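Local coordinates for biofilm-associated surface protein (Staphylococcus aureus, PDB 7C7U) that is a cell-wall-anchored adhesion protein that supports staphylococcal biofilm formation, probably acting as a calcium-responsive switch that modulates functional amyloid assembly, at residues V167-S172 with K176-S181; S203-N208 with Y243-A248; D416-G421 with N507-T512. One frame throughout, in Å; residues are numbered along the deposited sequence.

Contact 1: V167-S172 with K176-S181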
ATOM      1  N   VAL A 167      -8.179  -0.809 -14.311  1.00 26.33           N
ATOM      2  CA  VAL A 167      -7.494  -1.673 -15.256  1.00 29.22           C
ATOM      3  C   VAL A 167      -5.998  -1.392 -15.127  1.00 31.15           C
ATOM      4  O   VAL A 167      -5.581  -0.262 -14.847  1.00 29.10           O
ATOM      5  CB  VAL A 167      -8.029  -1.465 -16.702  1.00 32.08           C
ATOM      6  CG1 VAL A 167      -7.662  -0.084 -17.243  1.00 30.67           C
ATOM      7  CG2 VAL A 167      -7.543  -2.552 -17.620  1.00 33.96           C
ATOM      8  N   PHE A 168      -5.194  -2.433 -15.286  1.00 30.63           N
ATOM      9  CA  PHE A 168      -3.747  -2.275 -15.234  1.00 32.57           C
ATOM     10  C   PHE A 168      -3.100  -3.542 -15.771  1.00 33.61           C
ATOM     11  O   PHE A 168      -3.744  -4.586 -15.925  1.00 33.74           O
ATOM     12  CB  PHE A 168      -3.255  -1.988 -13.806  1.00 34.52           C
ATOM     13  CG  PHE A 168      -3.751  -2.971 -12.777  1.00 34.40           C
ATOM     14  CD1 PHE A 168      -4.998  -2.799 -12.182  1.00 36.32           C
ATOM     15  CD2 PHE A 168      -2.959  -4.044 -12.367  1.00 40.24           C
ATOM     16  CE1 PHE A 168      -5.466  -3.693 -11.222  1.00 38.76           C
ATOM     17  CE2 PHE A 168      -3.413  -4.938 -11.392  1.00 39.14           C
ATOM     18  CZ  PHE A 168      -4.672  -4.763 -10.826  1.00 41.88           C
ATOM     19  N   VAL A 169      -1.809  -3.425 -16.054  1.00 36.46           N
ATOM     20  CA  VAL A 169      -0.960  -4.565 -16.357  1.00 40.35           C
ATOM     21  C   VAL A 169      -0.338  -5.046 -15.049  1.00 35.96           C
ATOM     22  O   VAL A 169       0.200  -4.245 -14.276  1.00 36.86           O
ATOM     23  CB  VAL A 169       0.123  -4.188 -17.385  1.00 40.70           C
ATOM     24  CG1 VAL A 169       1.109  -5.332 -17.589  1.00 39.83           C
ATOM     25  CG2 VAL A 169      -0.523  -3.800 -18.711  1.00 38.19           C
ATOM     26  N   ARG A 170      -0.445  -6.345 -14.782  1.00 35.67           N
ATOM     27  CA  ARG A 170       0.168  -6.952 -13.610  1.00 39.61           C
ATOM     28  C   ARG A 170       1.412  -7.723 -14.026  1.00 41.12           C
ATOM     29  O   ARG A 170       1.365  -8.527 -14.962  1.00 40.59           O
ATOM     30  CB  ARG A 170      -0.799  -7.894 -12.892  1.00 38.41           C
ATOM     31  CG  ARG A 170      -0.300  -8.349 -11.485  1.00 40.37           C
ATOM     32  CD  ARG A 170      -1.331  -9.225 -10.775  1.00 39.14           C
ATOM     33  NE  ARG A 170      -1.622 -10.459 -11.511  1.00 40.46           N
ATOM     34  CZ  ARG A 170      -0.999 -11.623 -11.327  1.00 47.62           C
ATOM     35  NH1 ARG A 170      -1.349 -12.677 -12.050  1.00 42.84           N
ATOM     36  NH2 ARG A 170      -0.052 -11.749 -10.397  1.00 45.45           N
ATOM     37  N   ASP A 171       2.517  -7.467 -13.331  1.00 45.75           N
ATOM     38  CA  ASP A 171       3.729  -8.282 -13.412  1.00 44.20           C
ATOM     39  C   ASP A 171       3.456  -9.552 -12.625  1.00 46.79           C
ATOM     40  O   ASP A 171       3.437  -9.538 -11.392  1.00 49.68           O
ATOM     41  CB  ASP A 171       4.920  -7.504 -12.856  1.00 49.72           C
ATOM     42  CG  ASP A 171       6.254  -8.277 -12.926  1.00 52.72           C
ATOM     43  OD1 ASP A 171       6.260  -9.524 -13.055  1.00 49.12           O
ATOM     44  OD2 ASP A 171       7.306  -7.608 -12.834  1.00 53.34           O
ATOM     45  N   SER A 172       3.220 -10.661 -13.329  1.00 45.68           N
ATOM     46  CA  SER A 172       2.853 -11.890 -12.630  1.00 47.89           C
ATOM     47  C   SER A 172       4.038 -12.517 -11.909  1.00 55.55           C
ATOM     48  O   SER A 172       3.832 -13.350 -11.020  1.00 57.91           O
ATOM     49  CB  SER A 172       2.240 -12.904 -13.589  1.00 48.23           C
ATOM     50  OG  SER A 172       3.221 -13.398 -14.473  1.00 52.45           O
ATOM     51  N   LYS A 176       2.877  -7.358  -8.833  1.00 50.80           N
ATOM     52  CA  LYS A 176       2.825  -5.911  -8.670  1.00 50.38           C
ATOM     53  C   LYS A 176       2.173  -5.260  -9.880  1.00 47.37           C
ATOM     54  O   LYS A 176       2.145  -5.824 -10.976  1.00 45.75           O
ATOM     55  CB  LYS A 176       4.219  -5.313  -8.454  1.00 48.14           C
ATOM     56  CG  LYS A 176       4.956  -5.932  -7.274  1.00 51.52           C
ATOM     57  CD  LYS A 176       5.901  -4.925  -6.669  1.00 53.72           C
ATOM     58  CE  LYS A 176       6.318  -5.336  -5.267  1.00 57.81           C
ATOM     59  NZ  LYS A 176       7.058  -4.234  -4.605  1.00 58.03           N
ATOM     60  N   ILE A 177       1.668  -4.043  -9.664  1.00 45.52           N
ATOM     61  CA  ILE A 177       1.076  -3.238 -10.729  1.00 46.61           C
ATOM     62  C   ILE A 177       2.173  -2.430 -11.406  1.00 45.33           C
ATOM     63  O   ILE A 177       2.932  -1.711 -10.742  1.00 48.00           O
ATOM     64  CB  ILE A 177      -0.020  -2.307 -10.178  1.00 43.86           C
ATOM     65  CG1 ILE A 177      -1.130  -3.116  -9.505  1.00 42.30           C
ATOM     66  CG2 ILE A 177      -0.588  -1.424 -11.292  1.00 45.58           C
ATOM     67  CD1 ILE A 177      -2.044  -2.269  -8.646  1.00 44.92           C
ATOM     68  N   VAL A 178       2.253  -2.552 -12.727  1.00 41.98           N
ATOM     69  CA  VAL A 178       3.116  -1.716 -13.557  1.00 45.78           C
ATOM     70  C   VAL A 178       2.593  -0.285 -13.479  1.00 48.14           C
ATOM     71  O   VAL A 178       1.520   0.020 -14.007  1.00 44.61           O
ATOM     72  CB  VAL A 178       3.153  -2.215 -15.004  1.00 44.09           C
ATOM     73  CG1 VAL A 178       4.121  -1.374 -15.840  1.00 41.17           C
ATOM     74  CG2 VAL A 178       3.506  -3.704 -15.039  1.00 43.51           C
ATOM     75  N   ARG A 179       3.369   0.599 -12.844  1.00 46.76           N
ATOM     76  CA  ARG A 179       2.856   1.907 -12.441  1.00 50.96           C
ATOM     77  C   ARG A 179       2.272   2.680 -13.619  1.00 48.14           C
ATOM     78  O   ARG A 179       1.175   3.246 -13.520  1.00 46.27           O
ATOM     79  CB  ARG A 179       3.975   2.700 -11.765  1.00 55.24           C
ATOM     80  CG  ARG A 179       3.627   4.121 -11.351  1.00 57.52           C
ATOM     81  CD  ARG A 179       4.829   4.779 -10.664  1.00 57.34           C
ATOM     82  NE  ARG A 179       5.743   3.781 -10.112  1.00 60.78           N
ATOM     83  CZ  ARG A 179       5.813   3.448  -8.825  1.00 63.28           C
ATOM     84  NH1 ARG A 179       5.027   4.043  -7.936  1.00 67.16           N
ATOM     85  NH2 ARG A 179       6.674   2.519  -8.422  1.00 60.98           N
ATOM     86  N   THR A 180       2.962   2.685 -14.755  1.00 48.13           N
ATOM     87  CA  THR A 180       2.531   3.516 -15.872  1.00 45.52           C
ATOM     88  C   THR A 180       1.342   2.937 -16.627  1.00 42.90           C
ATOM     89  O   THR A 180       0.778   3.628 -17.478  1.00 42.47           O
ATOM     90  CB  THR A 180       3.694   3.734 -16.843  1.00 50.33           C
ATOM     91  OG1 THR A 180       4.280   2.470 -17.170  1.00 50.02           O
ATOM     92  CG2 THR A 180       4.754   4.606 -16.199  1.00 44.54           C
ATOM     93  N   SER A 181       0.935   1.707 -16.331  1.00 42.82           N
ATOM     94  CA  SER A 181      -0.172   1.081 -17.042  1.00 42.02           C
ATOM     95  C   SER A 181      -1.532   1.386 -16.426  1.00 40.61           C
ATOM     96  O   SER A 181      -2.556   1.121 -17.067  1.00 38.15           O
ATOM     97  CB  SER A 181       0.015  -0.434 -17.078  1.00 40.32           C
ATOM     98  OG  SER A 181      -0.271  -0.995 -15.815  1.00 37.38           O
TER
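F168 and I177 meet with their side chains roughly perpendicular, the isoleucine lying across the benzyl group. CG of F168 sits between its own backbone N and carbonyl carbon (chi1 52°), which turns the ring toward strand 176-178. I177 CD1 then rides over one ring face, 4.1 Å from the centroid and close to the normal, a CH-pi contact. The tighter touch is over the CD2-CE2 side of that same face, where I177 CG1 comes within 3.5 Å of F168 CE2, while I177 CG2 packs near CB and CD2. V169 and V178 lie side by side and point the same way, CG1 of V169 being 3.9 Å from CG2 of V178.

Backbone pairing holds these groups in place. V178 N gives a bond to V169 O at 3.1 Å, and D171 N gives one to K176 O at 2.9 Å; the return bond from K176 N to D171 O is weak. Past V178 a side chain takes the place of a main-chain partner: V169 N donates almost straight to S181 OG, at 2.9 Å. That hydroxyl is fixed by donating to V178 O at 2.7 Å, on a lone pair in the carbonyl plane, and that carbonyl also accepts from S181 N. At the turn end of the hairpin, D171 forms a salt bridge with R69 and R170 one with E115, both partners lying outside it. R170-I177 is a non-hydrogen-bonded pair and D171-K176 a hydrogen-bonded one, the alternation of antiparallel strands; with three residues joining them, the two form a beta hairpin, here part of a large mixed sheet.

Contact 2: S203-N208 with Y243-A248; sequences STENNN and YSKTKA
E205 and N206, neighbours in the loop between helix 193-199 and strand 210-220, together grip the ammonium group of K245 from the loop that precedes strand 252-257. The first segment prepares this grip at S203, whose OG accepts from the backbone N of E205 at 3.0 Å. This is an ST turn, and the same hydroxyl is hydrogen-bonded to D370, so the bend leading into E205 is tied to another part of the chain.

E205 follows, its chain extended beyond CG and crossing the lysine at a slant. OE2 takes K245 NZ at 2.9 Å in a salt bridge, met on the anti side and 25° out of the carboxylate plane. The same oxygen also accepts from the indole NE1 of W251, so two donors steady the carboxylate. The contact is a bridge between two irregular surface loops that border different antiparallel sheets, the first leading into strand 210-220 of a five-stranded sheet and the second into strand 252-257 of a four-stranded one. Charged and amide groups alone span backbones lying far apart: even the CA atoms of N206 and Y243 are separated by 9.2 Å.

N206 comes next with positive phi and psi, a left-handed helical conformation. Its side chain approaches K245 from the opposite direction and offers OD1 to NZ at 2.7 Å, the donor lying in the carbonyl plane. It also packs against F241 and W251. On the lysine side, a bend at chi2 (-74°) precedes a straight run from CG outward, which carries NZ across to both acceptors. Further along, N208 O receives a hydrogen bond from N238 as the chain approaches strand 210-220.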
ATOM      1  N   SER A 203     -19.935  18.261 -29.083  1.00 27.82           N
ATOM      2  CA  SER A 203     -19.629  19.358 -29.994  1.00 31.42           C
ATOM      3  C   SER A 203     -19.382  18.844 -31.409  1.00 28.89           C
ATOM      4  O   SER A 203     -18.901  17.722 -31.613  1.00 29.06           O
ATOM      5  CB  SER A 203     -18.379  20.093 -29.494  1.00 31.95           C
ATOM      6  OG  SER A 203     -17.957  21.116 -30.370  1.00 28.12           O
ATOM      7  N   THR A 204     -19.675  19.693 -32.404  1.00 29.97           N
ATOM      8  CA  THR A 204     -19.285  19.347 -33.761  1.00 31.53           C
ATOM      9  C   THR A 204     -17.800  19.564 -34.000  1.00 31.37           C
ATOM     10  O   THR A 204     -17.263  19.034 -34.982  1.00 31.62           O
ATOM     11  CB  THR A 204     -20.084  20.160 -34.792  1.00 34.31           C
ATOM     12  OG1 THR A 204     -19.836  21.555 -34.595  1.00 32.98           O
ATOM     13  CG2 THR A 204     -21.576  19.890 -34.632  1.00 33.08           C
ATOM     14  N   GLU A 205     -17.133  20.329 -33.137  1.00 32.24           N
ATOM     15  CA  GLU A 205     -15.733  20.685 -33.358  1.00 33.33           C
ATOM     16  C   GLU A 205     -14.841  19.477 -33.143  1.00 30.92           C
ATOM     17  O   GLU A 205     -14.879  18.860 -32.074  1.00 31.17           O
ATOM     18  CB  GLU A 205     -15.285  21.782 -32.399  1.00 31.78           C
ATOM     19  CG  GLU A 205     -16.044  23.072 -32.519  1.00 37.97           C
ATOM     20  CD  GLU A 205     -15.298  24.244 -31.948  1.00 30.56           C
ATOM     21  OE1 GLU A 205     -15.979  25.207 -31.559  1.00 36.34           O
ATOM     22  OE2 GLU A 205     -14.055  24.188 -31.823  1.00 35.16           O
ATOM     23  N   ASN A 206     -14.010  19.177 -34.143  1.00 26.32           N
ATOM     24  CA  ASN A 206     -12.984  18.138 -34.081  1.00 31.40           C
ATOM     25  C   ASN A 206     -13.567  16.839 -33.549  1.00 35.51           C
ATOM     26  O   ASN A 206     -13.064  16.209 -32.603  1.00 25.88           O
ATOM     27  CB  ASN A 206     -11.820  18.593 -33.220  1.00 27.18           C
ATOM     28  CG  ASN A 206     -11.176  19.826 -33.755  1.00 31.53           C
ATOM     29  OD1 ASN A 206     -11.499  20.932 -33.333  1.00 29.42           O
ATOM     30  ND2 ASN A 206     -10.300  19.657 -34.736  1.00 33.13           N
ATOM     31  N   ASN A 207     -14.631  16.433 -34.221  1.00 27.48           N
ATOM     32  CA  ASN A 207     -15.519  15.388 -33.755  1.00 27.81           C
ATOM     33  C   ASN A 207     -14.876  14.027 -33.885  1.00 26.24           C
ATOM     34  O   ASN A 207     -15.237  13.101 -33.154  1.00 27.19           O
ATOM     35  CB  ASN A 207     -16.821  15.456 -34.565  1.00 31.70           C
ATOM     36  CG  ASN A 207     -17.915  14.605 -33.983  1.00 32.42           C
ATOM     37  OD1 ASN A 207     -18.622  15.028 -33.074  1.00 31.19           O
ATOM     38  ND2 ASN A 207     -18.056  13.389 -34.501  1.00 31.90           N
ATOM     39  N   ASN A 208     -13.926  13.878 -34.802  1.00 26.15           N
ATOM     40  CA  ASN A 208     -13.213  12.610 -34.939  1.00 30.94           C
ATOM     41  C   ASN A 208     -11.779  12.652 -34.400  1.00 29.97           C
ATOM     42  O   ASN A 208     -11.009  11.720 -34.658  1.00 30.15           O
ATOM     43  CB  ASN A 208     -13.206  12.155 -36.400  1.00 36.18           C
ATOM     44  CG  ASN A 208     -12.933  10.667 -36.535  1.00 40.44           C
ATOM     45  OD1 ASN A 208     -13.548   9.839 -35.854  1.00 42.29           O
ATOM     46  ND2 ASN A 208     -11.961  10.321 -37.370  1.00 45.09           N
ATOM     47  N   TYR A 243      -4.331  21.351 -32.130  1.00 28.32           N
ATOM     48  CA  TYR A 243      -5.205  22.343 -31.504  1.00 31.22           C
ATOM     49  C   TYR A 243      -4.775  23.743 -31.936  1.00 31.67           C
ATOM     50  O   TYR A 243      -3.639  24.153 -31.681  1.00 29.84           O
ATOM     51  CB  TYR A 243      -5.172  22.239 -29.968  1.00 26.54           C
ATOM     52  CG  TYR A 243      -6.049  23.290 -29.307  1.00 27.73           C
ATOM     53  CD1 TYR A 243      -7.413  23.057 -29.100  1.00 29.56           C
ATOM     54  CD2 TYR A 243      -5.532  24.516 -28.913  1.00 27.42           C
ATOM     55  CE1 TYR A 243      -8.227  24.008 -28.501  1.00 27.68           C
ATOM     56  CE2 TYR A 243      -6.346  25.482 -28.330  1.00 29.93           C
ATOM     57  CZ  TYR A 243      -7.692  25.221 -28.130  1.00 28.47           C
ATOM     58  OH  TYR A 243      -8.505  26.162 -27.544  1.00 29.42           O
ATOM     59  N   SER A 244      -5.682  24.471 -32.587  1.00 32.31           N
ATOM     60  CA  SER A 244      -5.466  25.883 -32.898  1.00 32.94           C
ATOM     61  C   SER A 244      -6.827  26.526 -33.116  1.00 36.45           C
ATOM     62  O   SER A 244      -7.580  26.101 -33.996  1.00 36.00           O
ATOM     63  CB  SER A 244      -4.577  26.062 -34.134  1.00 37.23           C
ATOM     64  OG  SER A 244      -4.358  27.441 -34.387  1.00 38.39           O
ATOM     65  N   LYS A 245      -7.153  27.520 -32.305  1.00 31.83           N
ATOM     66  CA  LYS A 245      -8.448  28.172 -32.351  1.00 33.74           C
ATOM     67  C   LYS A 245      -8.215  29.667 -32.270  1.00 34.59           C
ATOM     68  O   LYS A 245      -7.220  30.116 -31.695  1.00 32.69           O
ATOM     69  CB  LYS A 245      -9.361  27.731 -31.175  1.00 31.93           C
ATOM     70  CG  LYS A 245      -9.577  26.225 -31.056  1.00 32.66           C
ATOM     71  CD  LYS A 245     -10.520  25.715 -32.159  1.00 31.91           C
ATOM     72  CE  LYS A 245     -10.463  24.192 -32.258  1.00 33.67           C
ATOM     73  NZ  LYS A 245     -11.518  23.664 -33.174  1.00 32.05           N
ATOM     74  N   THR A 246      -9.155  30.434 -32.813  1.00 33.83           N
ATOM     75  CA  THR A 246      -9.176  31.853 -32.510  1.00 37.79           C
ATOM     76  C   THR A 246      -9.370  32.048 -31.007  1.00 38.42           C
ATOM     77  O   THR A 246      -9.807  31.142 -30.291  1.00 37.34           O
ATOM     78  CB  THR A 246     -10.297  32.564 -33.271  1.00 36.22           C
ATOM     79  OG1 THR A 246     -11.567  32.096 -32.805  1.00 36.92           O
ATOM     80  CG2 THR A 246     -10.194  32.325 -34.797  1.00 37.56           C
ATOM     81  N   LYS A 247      -9.048  33.254 -30.530  1.00 39.35           N
ATOM     82  CA  LYS A 247      -9.271  33.582 -29.123  1.00 38.69           C
ATOM     83  C   LYS A 247     -10.711  33.310 -28.713  1.00 41.86           C
ATOM     84  O   LYS A 247     -10.965  32.752 -27.638  1.00 36.61           O
ATOM     85  CB  LYS A 247      -8.941  35.055 -28.863  1.00 41.58           C
ATOM     86  CG  LYS A 247      -7.467  35.398 -28.783  1.00 47.53           C
ATOM     87  CD  LYS A 247      -7.302  36.917 -28.766  1.00 52.36           C
ATOM     88  CE  LYS A 247      -5.845  37.331 -28.746  1.00 57.27           C
ATOM     89  NZ  LYS A 247      -5.116  36.805 -27.564  1.00 58.13           N
ATOM     90  N   ALA A 248     -11.674  33.675 -29.568  1.00 33.04           N
ATOM     91  CA  ALA A 248     -13.082  33.529 -29.210  1.00 33.01           C
ATOM     92  C   ALA A 248     -13.554  32.081 -29.213  1.00 34.58           C
ATOM     93  O   ALA A 248     -14.551  31.769 -28.562  1.00 37.32           O
ATOM     94  CB  ALA A 248     -13.961  34.349 -30.161  1.00 43.15           C
TER

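Contact 3: D416-G421 with N507-T512; sequences DGKNDG and NDEVNT. With CA (calcium ion), chain F; CA (calcium ion), chain G; CA (calcium ion), chain E.
A bend at chi2 (-69°) brings the end of E509 to D416 and K418, the lysine approaching it from the opposite direction. The other torsion that matters is chi1 of D416 (70°), which lodges CG between the backbone N and the carbonyl carbon and directs the carboxylate to two calcium ions at once.

D416 OD1 binds the first calcium ion at 2.3 Å, and K418 supplies its carbonyl O to the same ion. D416 OD2 reaches a second calcium ion, to which E509 OE1 also coordinates at 2.3 Å. The two carboxylates stand steeply against each other, and D416 OD2 lies only 3.2 Å from E509 OE1; the shared cation would offset the repulsion expected between them. K418 NZ adds a salt bridge to E509 OE2 at 3.2 Å, entering on the syn side and 26° out of the carboxylate plane, with a weaker bond to OE1. The strongest polar partner of that ammonium group is T429, just outside the segment; the lysine's positive charge may temper the negative charge gathered here.

Within the loop, K418 N donates to D416 OD1 at 2.8 Å from above the carboxylate plane, an Asx turn that holds the aspartate in its bridging pose. D412, D414 and E423 complete the first site; D414, E423, S430 and V433 complete the second. D420, at the start of helix 420-427, serves a third calcium ion through OD2 at 2.5 Å. The DxDxDG pattern from D412, with E423 at its twelfth position, is that of an EF-hand-like calcium loop, here linked through E509 to strand 509-516 of the following beta domain.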
ATOM      1  N   ASP A 416       4.983  -5.771  19.441  1.00 40.87           N
ATOM      2  CA  ASP A 416       5.285  -5.224  20.763  1.00 46.89           C
ATOM      3  C   ASP A 416       4.061  -4.640  21.469  1.00 43.82           C
ATOM      4  O   ASP A 416       4.198  -4.093  22.571  1.00 46.66           O
ATOM      5  CB  ASP A 416       6.390  -4.160  20.656  1.00 38.79           C
ATOM      6  CG  ASP A 416       5.912  -2.862  19.963  1.00 42.68           C
ATOM      7  OD1 ASP A 416       4.735  -2.783  19.504  1.00 34.98           O
ATOM      8  OD2 ASP A 416       6.733  -1.921  19.877  1.00 40.92           O
ATOM      9  N   GLY A 417       2.874  -4.734  20.871  1.00 41.22           N
ATOM     10  CA  GLY A 417       1.676  -4.234  21.505  1.00 43.63           C
ATOM     11  C   GLY A 417       1.357  -2.780  21.228  1.00 42.91           C
ATOM     12  O   GLY A 417       0.262  -2.321  21.585  1.00 44.84           O
ATOM     13  N   LYS A 418       2.261  -2.044  20.603  1.00 36.29           N
ATOM     14  CA  LYS A 418       1.975  -0.701  20.119  1.00 40.34           C
ATOM     15  C   LYS A 418       1.677  -0.790  18.619  1.00 35.77           C
ATOM     16  O   LYS A 418       2.509  -1.287  17.845  1.00 34.08           O
ATOM     17  CB  LYS A 418       3.157   0.232  20.409  1.00 40.11           C
ATOM     18  CG  LYS A 418       3.479   0.420  21.917  1.00 38.34           C
ATOM     19  CD  LYS A 418       4.623   1.410  22.105  1.00 40.04           C
ATOM     20  CE  LYS A 418       5.945   0.872  21.557  1.00 42.54           C
ATOM     21  NZ  LYS A 418       6.997   1.919  21.548  1.00 38.78           N
ATOM     22  N   ASN A 419       0.501  -0.305  18.207  1.00 38.18           N
ATOM     23  CA  ASN A 419       0.093  -0.431  16.805  1.00 34.08           C
ATOM     24  C   ASN A 419       0.890   0.517  15.895  1.00 37.47           C
ATOM     25  O   ASN A 419       1.373   1.573  16.314  1.00 37.73           O
ATOM     26  CB  ASN A 419      -1.416  -0.177  16.664  1.00 37.33           C
ATOM     27  CG  ASN A 419      -2.261  -1.286  17.287  1.00 39.56           C
ATOM     28  OD1 ASN A 419      -1.921  -2.476  17.206  1.00 38.27           O
ATOM     29  ND2 ASN A 419      -3.370  -0.898  17.917  1.00 45.02           N
ATOM     30  N   ASP A 420       0.959   0.147  14.605  1.00 40.69           N
ATOM     31  CA  ASP A 420       1.905   0.765  13.672  1.00 36.53           C
ATOM     32  C   ASP A 420       1.738   2.274  13.594  1.00 36.74           C
ATOM     33  O   ASP A 420       2.711   3.019  13.752  1.00 35.87           O
ATOM     34  CB  ASP A 420       1.741   0.153  12.284  1.00 36.14           C
ATOM     35  CG  ASP A 420       2.205  -1.264  12.239  1.00 40.13           C
ATOM     36  OD1 ASP A 420       2.721  -1.738  13.274  1.00 34.48           O
ATOM     37  OD2 ASP A 420       2.104  -1.904  11.178  1.00 35.99           O
ATOM     38  N   GLY A 421       0.521   2.748  13.311  1.00 36.75           N
ATOM     39  CA  GLY A 421       0.295   4.186  13.265  1.00 34.87           C
ATOM     40  C   GLY A 421       0.622   4.876  14.577  1.00 40.35           C
ATOM     41  O   GLY A 421       1.294   5.912  14.600  1.00 38.59           O
ATOM     42  N   ASN A 507      12.566   8.321  19.106  1.00 42.17           N
ATOM     43  CA  ASN A 507      12.578   7.643  20.399  1.00 41.77           C
ATOM     44  C   ASN A 507      13.035   6.194  20.270  1.00 44.43           C
ATOM     45  O   ASN A 507      12.800   5.538  19.255  1.00 43.64           O
ATOM     46  CB  ASN A 507      11.194   7.688  21.051  1.00 39.99           C
ATOM     47  CG  ASN A 507      10.803   9.088  21.485  1.00 44.32           C
ATOM     48  OD1 ASN A 507      11.659   9.896  21.831  1.00 44.13           O
ATOM     49  ND2 ASN A 507       9.511   9.393  21.438  1.00 40.80           N
ATOM     50  N   ASP A 508      13.683   5.696  21.328  1.00 42.67           N
ATOM     51  CA  ASP A 508      14.208   4.337  21.347  1.00 41.01           C
ATOM     52  C   ASP A 508      13.169   3.372  21.894  1.00 37.04           C
ATOM     53  O   ASP A 508      12.292   3.753  22.671  1.00 40.79           O
ATOM     54  CB  ASP A 508      15.471   4.248  22.213  1.00 42.38           C
ATOM     55  CG  ASP A 508      16.556   5.218  21.772  1.00 47.93           C
ATOM     56  OD1 ASP A 508      16.545   5.644  20.587  1.00 48.49           O
ATOM     57  OD2 ASP A 508      17.413   5.554  22.612  1.00 47.52           O
ATOM     58  N   GLU A 509      13.282   2.109  21.490  1.00 36.16           N
ATOM     59  CA  GLU A 509      12.569   1.043  22.182  1.00 35.00           C
ATOM     60  C   GLU A 509      13.361   0.671  23.433  1.00 40.33           C
ATOM     61  O   GLU A 509      14.572   0.427  23.348  1.00 39.07           O
ATOM     62  CB  GLU A 509      12.394  -0.168  21.267  1.00 36.20           C
ATOM     63  CG  GLU A 509      11.414   0.070  20.079  1.00 38.83           C
ATOM     64  CD  GLU A 509       9.963   0.218  20.538  1.00 38.97           C
ATOM     65  OE1 GLU A 509       9.059   0.236  19.686  1.00 44.57           O
ATOM     66  OE2 GLU A 509       9.713   0.311  21.757  1.00 41.04           O
ATOM     67  N   VAL A 510      12.687   0.647  24.593  1.00 38.97           N
ATOM     68  CA  VAL A 510      13.358   0.535  25.885  1.00 39.11           C
ATOM     69  C   VAL A 510      12.808  -0.644  26.680  1.00 39.66           C
ATOM     70  O   VAL A 510      11.646  -1.045  26.544  1.00 36.55           O
ATOM     71  CB  VAL A 510      13.228   1.829  26.732  1.00 42.94           C
ATOM     72  CG1 VAL A 510      14.001   2.981  26.108  1.00 42.03           C
ATOM     73  CG2 VAL A 510      11.758   2.193  26.938  1.00 40.12           C
ATOM     74  N   ASN A 511      13.672  -1.191  27.533  1.00 34.54           N
ATOM     75  CA  ASN A 511      13.295  -2.088  28.616  1.00 36.05           C
ATOM     76  C   ASN A 511      14.299  -1.840  29.737  1.00 40.76           C
ATOM     77  O   ASN A 511      15.315  -1.166  29.536  1.00 38.52           O
ATOM     78  CB  ASN A 511      13.287  -3.553  28.149  1.00 35.75           C
ATOM     79  CG  ASN A 511      12.474  -4.466  29.055  1.00 36.60           C
ATOM     80  OD1 ASN A 511      11.826  -4.019  29.995  1.00 38.96           O
ATOM     81  ND2 ASN A 511      12.521  -5.761  28.776  1.00 35.72           N
ATOM     82  N   THR A 512      14.011  -2.372  30.926  1.00 38.56           N
ATOM     83  CA  THR A 512      14.940  -2.282  32.048  1.00 39.38           C
ATOM     84  C   THR A 512      15.437  -3.660  32.462  1.00 39.68           C
ATOM     85  O   THR A 512      14.750  -4.669  32.292  1.00 38.44           O
ATOM     86  CB  THR A 512      14.320  -1.588  33.262  1.00 39.46           C
ATOM     87  OG1 THR A 512      13.096  -2.245  33.616  1.00 45.25           O
ATOM     88  CG2 THR A 512      14.058  -0.113  32.959  1.00 42.14           C
TER
HETATM   89 CA    CA F1004       4.350  -2.437  17.292  1.00 36.95          CA
HETATM   90 CA    CA G1005       8.055  -0.941  17.953  1.00 40.03          CA
HETATM   91 CA    CA E1003       0.206  -2.077   9.630  1.00 38.19          CA

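The three contacts follow one another along the chain without interlacing, and none touches another. Contact 1 is a buried local hairpin, whereas contacts 2 and 3 join parts of the chain distant in sequence. Contacts 1 and 3 come within about 17 Å at their nearest atoms, contacts 1 and 2 within about 21 Å. Contacts 2 and 3 lie on opposite sides of the chain's centre, with their own centres 62 Å apart. Calcium takes part directly in contact 3 alone, where residues 416-421 serve three ions. Taken together they illustrate three ways of joining segments: backbone pairing, a shared ammonium group and a bridging metal.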